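Side-chain contacts in beta-1,4-mannanase (Caldicellulosiruptor saccharolyticus, PDB 1PMH), which carries a family 27 carbohydrate-binding module that binds mannohexaose, probably bringing the enzyme to the beta-1,4-mannans it hydrolyses: residues 105-110 against 114-119; 20-25 against 155-160. All blocks are in the same frame, centred on the assembly; numbering follows the deposited sequence.

Contact 1: residues 105-110 against 114-119; sequences YKVVIN and KELGSE. With BMA (beta-D-mannopyranose), chain B; BMA (beta-D-mannopyranose), chain C; BMA (beta-D-mannopyranose), chain D.
K106 and E115 form a salt bridge on the sugar-binding side of this antiparallel hairpin, with K106 NZ 3.0 Å from E115 OE2. The ammonium meets that oxygen on its syn side, 28° out of the carboxylate plane, and makes a weaker approach to OE1. CG of K106 lies beside the backbone N (chi1 -52°) and the chain is extended beyond it, which carries NZ out to two mannose units: it bonds O2 of the chain C sugar at 2.8 Å and O3 and O4 of the chain D sugar. E115 OE2 also accepts a bond from W113 NE1, so in this conformer that oxygen has two donors. At the turn end, the amide of N110 reads a third mannose, chain B: OD1 accepts from O2 at 2.7 Å and ND2 gives one of its protons to O3 along a nearly straight bond.

On the other face Y105 and E119 run side by side. The tyrosine OH donates to E119 OE2 at 2.7 Å, on the anti lone pair, and the ring stands almost perpendicular (88°) to the carboxylate.

Between these faces the backbones pair from Y105 with E119 to I109 with K114, interrupted by a classic beta bulge in which L116 and G117 both face V107. V107 O takes a bond from L116 N at 2.8 Å and a weak one from G117 N. L116 CD1 lies against I109 CG1 at 4.0 Å, while V107 and L116 also reach V85 of strand 84-92 in the opposing sheet. With E115 beside it, K106 would be expected to stay charged, and the carboxylate probably steadies the ammonium as it grips neighbouring mannoses.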
# COMPACT_ATOMS: atom_id res chain seq x y z
N TYR A 105 -1.84 5.46 -7.22
CA TYR A 105 -2.18 4.32 -6.40
C TYR A 105 -3.66 4.37 -6.05
O TYR A 105 -4.32 5.42 -6.06
CB TYR A 105 -1.30 4.17 -5.15
CG TYR A 105 -1.60 5.22 -4.12
CD1 TYR A 105 -2.56 5.00 -3.17
CD2 TYR A 105 -0.95 6.44 -4.09
CE1 TYR A 105 -2.90 5.97 -2.23
CE2 TYR A 105 -1.25 7.41 -3.17
CZ TYR A 105 -2.27 7.20 -2.27
OH TYR A 105 -2.63 8.13 -1.32
N LYS A 106 -4.18 3.19 -5.75
CA LYS A 106 -5.55 3.00 -5.26
C LYS A 106 -5.52 2.04 -4.09
O LYS A 106 -4.73 1.12 -4.06
CB LYS A 106 -6.48 2.48 -6.34
CG LYS A 106 -6.49 3.26 -7.63
CD LYS A 106 -7.60 2.83 -8.57
CE LYS A 106 -7.74 3.76 -9.78
NZ LYS A 106 -8.88 3.31 -10.64
N VAL A 107 -6.47 2.26 -3.18
CA VAL A 107 -6.71 1.37 -2.06
C VAL A 107 -8.14 0.85 -2.21
O VAL A 107 -9.07 1.67 -2.35
CB VAL A 107 -6.52 2.09 -0.73
CG1 VAL A 107 -6.82 1.17 0.43
CG2 VAL A 107 -5.09 2.63 -0.61
N VAL A 108 -8.28 -0.46 -2.21
CA VAL A 108 -9.50 -1.13 -2.64
C VAL A 108 -9.84 -2.25 -1.67
O VAL A 108 -8.97 -2.99 -1.22
CB VAL A 108 -9.26 -1.74 -4.03
CG1 VAL A 108 -10.35 -2.63 -4.53
CG2 VAL A 108 -8.98 -0.64 -5.05
N ILE A 109 -11.14 -2.39 -1.39
CA ILE A 109 -11.67 -3.65 -0.86
C ILE A 109 -12.23 -4.43 -2.01
O ILE A 109 -13.16 -3.97 -2.69
CB ILE A 109 -12.72 -3.44 0.25
CG1 ILE A 109 -12.13 -2.68 1.45
CG2 ILE A 109 -13.30 -4.79 0.67
CD1 ILE A 109 -13.18 -2.28 2.50
N ASN A 110 -11.62 -5.57 -2.30
CA ASN A 110 -12.00 -6.34 -3.48
C ASN A 110 -13.20 -7.23 -3.28
O ASN A 110 -13.14 -8.43 -3.37
CB ASN A 110 -10.77 -7.09 -4.02
CG ASN A 110 -10.98 -7.64 -5.41
OD1 ASN A 110 -11.89 -7.19 -6.14
ND2 ASN A 110 -10.13 -8.61 -5.79
N LYS A 114 -14.21 -2.30 -4.85
CA LYS A 114 -14.67 -1.06 -4.25
C LYS A 114 -13.49 -0.19 -3.90
O LYS A 114 -12.74 -0.47 -2.97
CB LYS A 114 -15.46 -1.43 -3.00
CG LYS A 114 -16.13 -0.27 -2.32
CD LYS A 114 -17.18 0.36 -3.19
CE LYS A 114 -17.82 1.50 -2.45
NZ LYS A 114 -18.80 2.30 -3.25
N GLU A 115 -13.28 0.85 -4.67
CA GLU A 115 -12.22 1.79 -4.40
C GLU A 115 -12.58 2.62 -3.19
O GLU A 115 -13.64 3.25 -3.15
CB GLU A 115 -11.95 2.67 -5.62
CG GLU A 115 -11.57 1.83 -6.83
CD GLU A 115 -11.20 2.53 -8.11
OE1 GLU A 115 -11.00 3.73 -8.02
OE2 GLU A 115 -11.05 1.86 -9.14
N LEU A 116 -11.67 2.66 -2.23
CA LEU A 116 -11.78 3.53 -1.09
C LEU A 116 -11.16 4.88 -1.31
O LEU A 116 -11.65 5.89 -0.80
CB LEU A 116 -11.15 2.90 0.15
CG LEU A 116 -11.67 1.50 0.54
CD1 LEU A 116 -10.97 1.10 1.82
CD2 LEU A 116 -13.18 1.46 0.62
N GLY A 117 -10.08 4.94 -2.08
CA GLY A 117 -9.44 6.17 -2.38
C GLY A 117 -8.29 5.94 -3.32
O GLY A 117 -7.91 4.80 -3.60
N SER A 118 -7.82 7.04 -3.87
CA SER A 118 -6.76 7.01 -4.85
C SER A 118 -6.09 8.36 -4.94
O SER A 118 -6.69 9.37 -4.57
CB SER A 118 -7.32 6.63 -6.21
OG SER A 118 -8.32 7.54 -6.62
N GLU A 119 -4.87 8.34 -5.48
CA GLU A 119 -4.20 9.55 -5.88
C GLU A 119 -3.45 9.29 -7.18
O GLU A 119 -2.97 8.20 -7.43
CB GLU A 119 -3.21 10.07 -4.87
CG GLU A 119 -3.81 10.45 -3.53
CD GLU A 119 -2.78 11.25 -2.74
OE1 GLU A 119 -2.73 12.51 -2.94
OE2 GLU A 119 -2.01 10.64 -1.94
C1 BMA B . -11.01 -7.40 -10.78
C2 BMA B . -10.92 -8.07 -9.42
C3 BMA B . -10.36 -9.49 -9.59
C4 BMA B . -11.31 -10.24 -10.54
C5 BMA B . -11.51 -9.51 -11.87
C6 BMA B . -12.51 -10.10 -12.86
O2 BMA B . -12.15 -7.96 -8.75
O3 BMA B . -10.43 -10.13 -8.33
O4 BMA B . -10.80 -11.49 -10.90
O5 BMA B . -11.91 -8.20 -11.59
O6 BMA B . -12.36 -9.43 -14.09
C1 BMA C . -8.40 1.67 -13.68
C2 BMA C . -7.71 0.61 -12.88
C3 BMA C . -8.49 -0.68 -13.06
C4 BMA C . -9.98 -0.44 -12.72
C5 BMA C . -10.52 0.76 -13.46
C6 BMA C . -11.93 1.06 -12.97
O2 BMA C . -7.70 0.98 -11.51
O3 BMA C . -7.87 -1.71 -12.28
O4 BMA C . -10.74 -1.50 -13.23
O5 BMA C . -9.73 1.89 -13.22
O6 BMA C . -12.47 2.02 -13.81
C1 BMA D . -7.03 6.17 -15.67
C2 BMA D . -8.14 6.35 -14.65
C3 BMA D . -8.10 5.15 -13.71
C4 BMA D . -8.01 3.87 -14.47
C5 BMA D . -6.87 3.86 -15.49
C6 BMA D . -6.77 2.62 -16.34
O2 BMA D . -9.38 6.36 -15.32
O3 BMA D . -9.18 5.18 -12.77
O4 BMA D . -7.74 2.89 -13.49
O5 BMA D . -7.03 4.97 -16.37
O6 BMA D . -7.99 2.34 -16.98

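Contact 2: residues 20-25 against 155-160; sequences GEAWGD and RAQLVF. With BMA (beta-D-mannopyranose), chain E; BMA (beta-D-mannopyranose), chain B; EDO (1,2-ethanediol), chain G.
The carboxamide of Q157 reaches across to the backbone of A22, where NE2 donates to A22 O at 2.9 Å. The donor arrives in the carbonyl plane, on a lone pair (C=O...N angle 116°), and the acceptor lies close to the plane of the glutamine amide, so the two flat groups are well disposed for the bond. Q157 gets there by a stretched chain, with CG opposite the backbone N (chi1 -170°) and no bend at the next carbon. Its other amide proton goes to O1 of a 1,2-ethanediol at 3.0 Å, a molecule probably taken up from the crystallisation liquor, while OE1 accepts from N110 ND2. Both ends of the amide are thus engaged, which would fix its rotation.

Beside this bond the methyl of A22 meets the CG2 branch of V159 at 4.0 Å. Together the two interactions join the loop after the short strand 20-21 to strand 153-165, within one sheet of the jellyroll beta-sandwich; strand 61-68 pairs with both strands and lies between them.

W23, next along the loop, directs its indole at the glycan. The chain B mannose lies over one ring face, its C3 3.7 Å above the plane and offset toward the rim, a CH-pi arrangement of the kind common in carbohydrate-binding modules. The adjoining chain E mannose approaches the six-membered ring obliquely, its C6 3.5 Å from W23 CH2. R155, another residue of the glycan pocket, has NE in a salt bridge with E74 and NH1 bonded to N110 O; its NH1 bond to Q157 OE1 is weak.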
# COMPACT_ATOMS: atom_id res chain seq x y z
N GLY A 20 0.89 -10.29 -1.20
CA GLY A 20 1.48 -10.89 -2.39
C GLY A 20 0.54 -10.58 -3.54
O GLY A 20 -0.18 -9.58 -3.54
N GLU A 21 0.55 -11.45 -4.55
CA GLU A 21 -0.33 -11.16 -5.67
C GLU A 21 -1.79 -11.21 -5.20
O GLU A 21 -2.17 -11.97 -4.32
CB GLU A 21 -0.05 -12.09 -6.85
CG GLU A 21 -0.39 -13.52 -6.58
CD GLU A 21 -0.07 -14.44 -7.76
OE1 GLU A 21 0.60 -14.03 -8.73
OE2 GLU A 21 -0.54 -15.59 -7.69
N ALA A 22 -2.60 -10.36 -5.80
CA ALA A 22 -4.04 -10.32 -5.52
C ALA A 22 -4.79 -11.37 -6.30
O ALA A 22 -5.88 -11.77 -5.90
CB ALA A 22 -4.62 -8.92 -5.76
N TRP A 23 -4.24 -11.77 -7.44
CA TRP A 23 -4.74 -12.85 -8.27
C TRP A 23 -3.56 -13.26 -9.14
O TRP A 23 -2.51 -12.65 -9.10
CB TRP A 23 -5.99 -12.44 -9.07
CG TRP A 23 -5.80 -11.20 -9.86
CD1 TRP A 23 -5.20 -11.09 -11.06
CD2 TRP A 23 -6.19 -9.88 -9.48
NE1 TRP A 23 -5.18 -9.77 -11.46
CE2 TRP A 23 -5.76 -9.00 -10.49
CE3 TRP A 23 -6.83 -9.33 -8.37
CZ2 TRP A 23 -5.93 -7.62 -10.40
CZ3 TRP A 23 -7.01 -7.99 -8.30
CH2 TRP A 23 -6.56 -7.14 -9.29
N GLY A 24 -3.72 -14.32 -9.92
CA GLY A 24 -2.61 -14.86 -10.69
C GLY A 24 -2.04 -13.81 -11.61
O GLY A 24 -2.73 -13.18 -12.41
N ASP A 25 -0.73 -13.64 -11.48
CA ASP A 25 0.01 -12.72 -12.31
C ASP A 25 -0.38 -11.27 -12.13
O ASP A 25 -0.10 -10.45 -12.99
CB ASP A 25 -0.06 -13.09 -13.80
CG ASP A 25 1.11 -12.52 -14.56
OD1 ASP A 25 2.25 -12.49 -14.02
OD2 ASP A 25 0.90 -12.04 -15.69
N ARG A 155 -16.07 -9.53 1.25
CA ARG A 155 -14.91 -10.31 0.84
C ARG A 155 -13.64 -9.61 1.33
O ARG A 155 -13.43 -8.45 1.05
CB ARG A 155 -14.91 -10.43 -0.67
CG ARG A 155 -13.93 -11.37 -1.26
CD ARG A 155 -14.24 -11.59 -2.74
NE ARG A 155 -13.32 -12.51 -3.40
CZ ARG A 155 -12.18 -12.15 -3.94
NH1 ARG A 155 -11.76 -10.89 -3.92
NH2 ARG A 155 -11.42 -13.08 -4.51
N ALA A 156 -12.81 -10.36 2.05
CA ALA A 156 -11.80 -9.79 2.93
C ALA A 156 -10.43 -9.58 2.29
O ALA A 156 -9.41 -9.86 2.91
CB ALA A 156 -11.65 -10.61 4.16
N GLN A 157 -10.43 -9.14 1.03
CA GLN A 157 -9.16 -8.90 0.33
C GLN A 157 -8.97 -7.39 0.19
O GLN A 157 -9.75 -6.71 -0.47
CB GLN A 157 -9.15 -9.63 -1.01
CG GLN A 157 -7.76 -9.58 -1.60
CD GLN A 157 -7.68 -10.17 -2.98
OE1 GLN A 157 -8.55 -9.93 -3.83
NE2 GLN A 157 -6.64 -10.97 -3.23
N LEU A 158 -7.88 -6.91 0.76
CA LEU A 158 -7.46 -5.52 0.61
C LEU A 158 -6.44 -5.51 -0.50
O LEU A 158 -5.51 -6.31 -0.48
CB LEU A 158 -6.86 -5.05 1.92
CG LEU A 158 -6.44 -3.62 2.07
CD1 LEU A 158 -7.56 -2.64 1.92
CD2 LEU A 158 -5.73 -3.44 3.40
N VAL A 159 -6.61 -4.56 -1.43
CA VAL A 159 -5.74 -4.43 -2.57
C VAL A 159 -5.16 -3.03 -2.62
O VAL A 159 -5.89 -2.04 -2.49
CB VAL A 159 -6.45 -4.77 -3.87
CG1 VAL A 159 -5.56 -4.53 -5.09
CG2 VAL A 159 -6.95 -6.22 -3.85
N PHE A 160 -3.85 -2.98 -2.84
CA PHE A 160 -3.15 -1.76 -3.20
C PHE A 160 -2.74 -1.88 -4.66
O PHE A 160 -2.04 -2.81 -5.03
CB PHE A 160 -1.90 -1.54 -2.37
CG PHE A 160 -2.19 -1.14 -0.95
CD1 PHE A 160 -2.59 -2.07 -0.05
CD2 PHE A 160 -2.03 0.19 -0.54
CE1 PHE A 160 -2.88 -1.73 1.29
CE2 PHE A 160 -2.30 0.55 0.75
CZ PHE A 160 -2.72 -0.44 1.63
C1 BMA E . -11.05 -2.51 -12.34
C2 BMA E . -12.26 -3.24 -12.90
C3 BMA E . -12.52 -4.35 -11.93
C4 BMA E . -11.30 -5.23 -11.73
C5 BMA E . -10.06 -4.41 -11.34
C6 BMA E . -8.75 -5.17 -11.19
O2 BMA E . -12.01 -3.74 -14.19
O3 BMA E . -13.64 -5.09 -12.39
O4 BMA E . -11.56 -6.07 -10.64
O5 BMA E . -9.94 -3.39 -12.32
O6 BMA E . -8.45 -5.88 -12.36
C1 BMA B . -11.01 -7.40 -10.78
C2 BMA B . -10.92 -8.07 -9.42
C3 BMA B . -10.36 -9.49 -9.59
C4 BMA B . -11.31 -10.24 -10.54
C5 BMA B . -11.51 -9.51 -11.87
C6 BMA B . -12.51 -10.10 -12.86
O2 BMA B . -12.15 -7.96 -8.75
O3 BMA B . -10.43 -10.13 -8.33
O4 BMA B . -10.80 -11.49 -10.90
O5 BMA B . -11.91 -8.20 -11.59
O6 BMA B . -12.36 -9.43 -14.09
C1 EDO G . -2.73 -11.94 -1.49
O1 EDO G . -4.06 -11.65 -1.89
C2 EDO G . -2.57 -13.10 -0.52
O2 EDO G . -3.07 -12.89 0.78

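Overall arrangement
Contacts 1 and 2, whose centres are 12 Å apart, meet in one sheet where strands 102-109 and 153-165 are neighbours. V108 O and V159 N, 2.8 Å apart, probably form one of the backbone hydrogen bonds between these strands. N110 ND2 lies 2.8 Å from Q157 OE1, a probable hydrogen bond, so Q157 of contact 2 may act as a second-shell residue for the mannose-binding N110 of contact 1. Both contacts touch the chain B mannose: N110 bonds its hydroxyls and the W23 indole packs against its C3 side. K106 serves the chain C and D sugars, so the two contacts together line successive parts of the mannohexaose site.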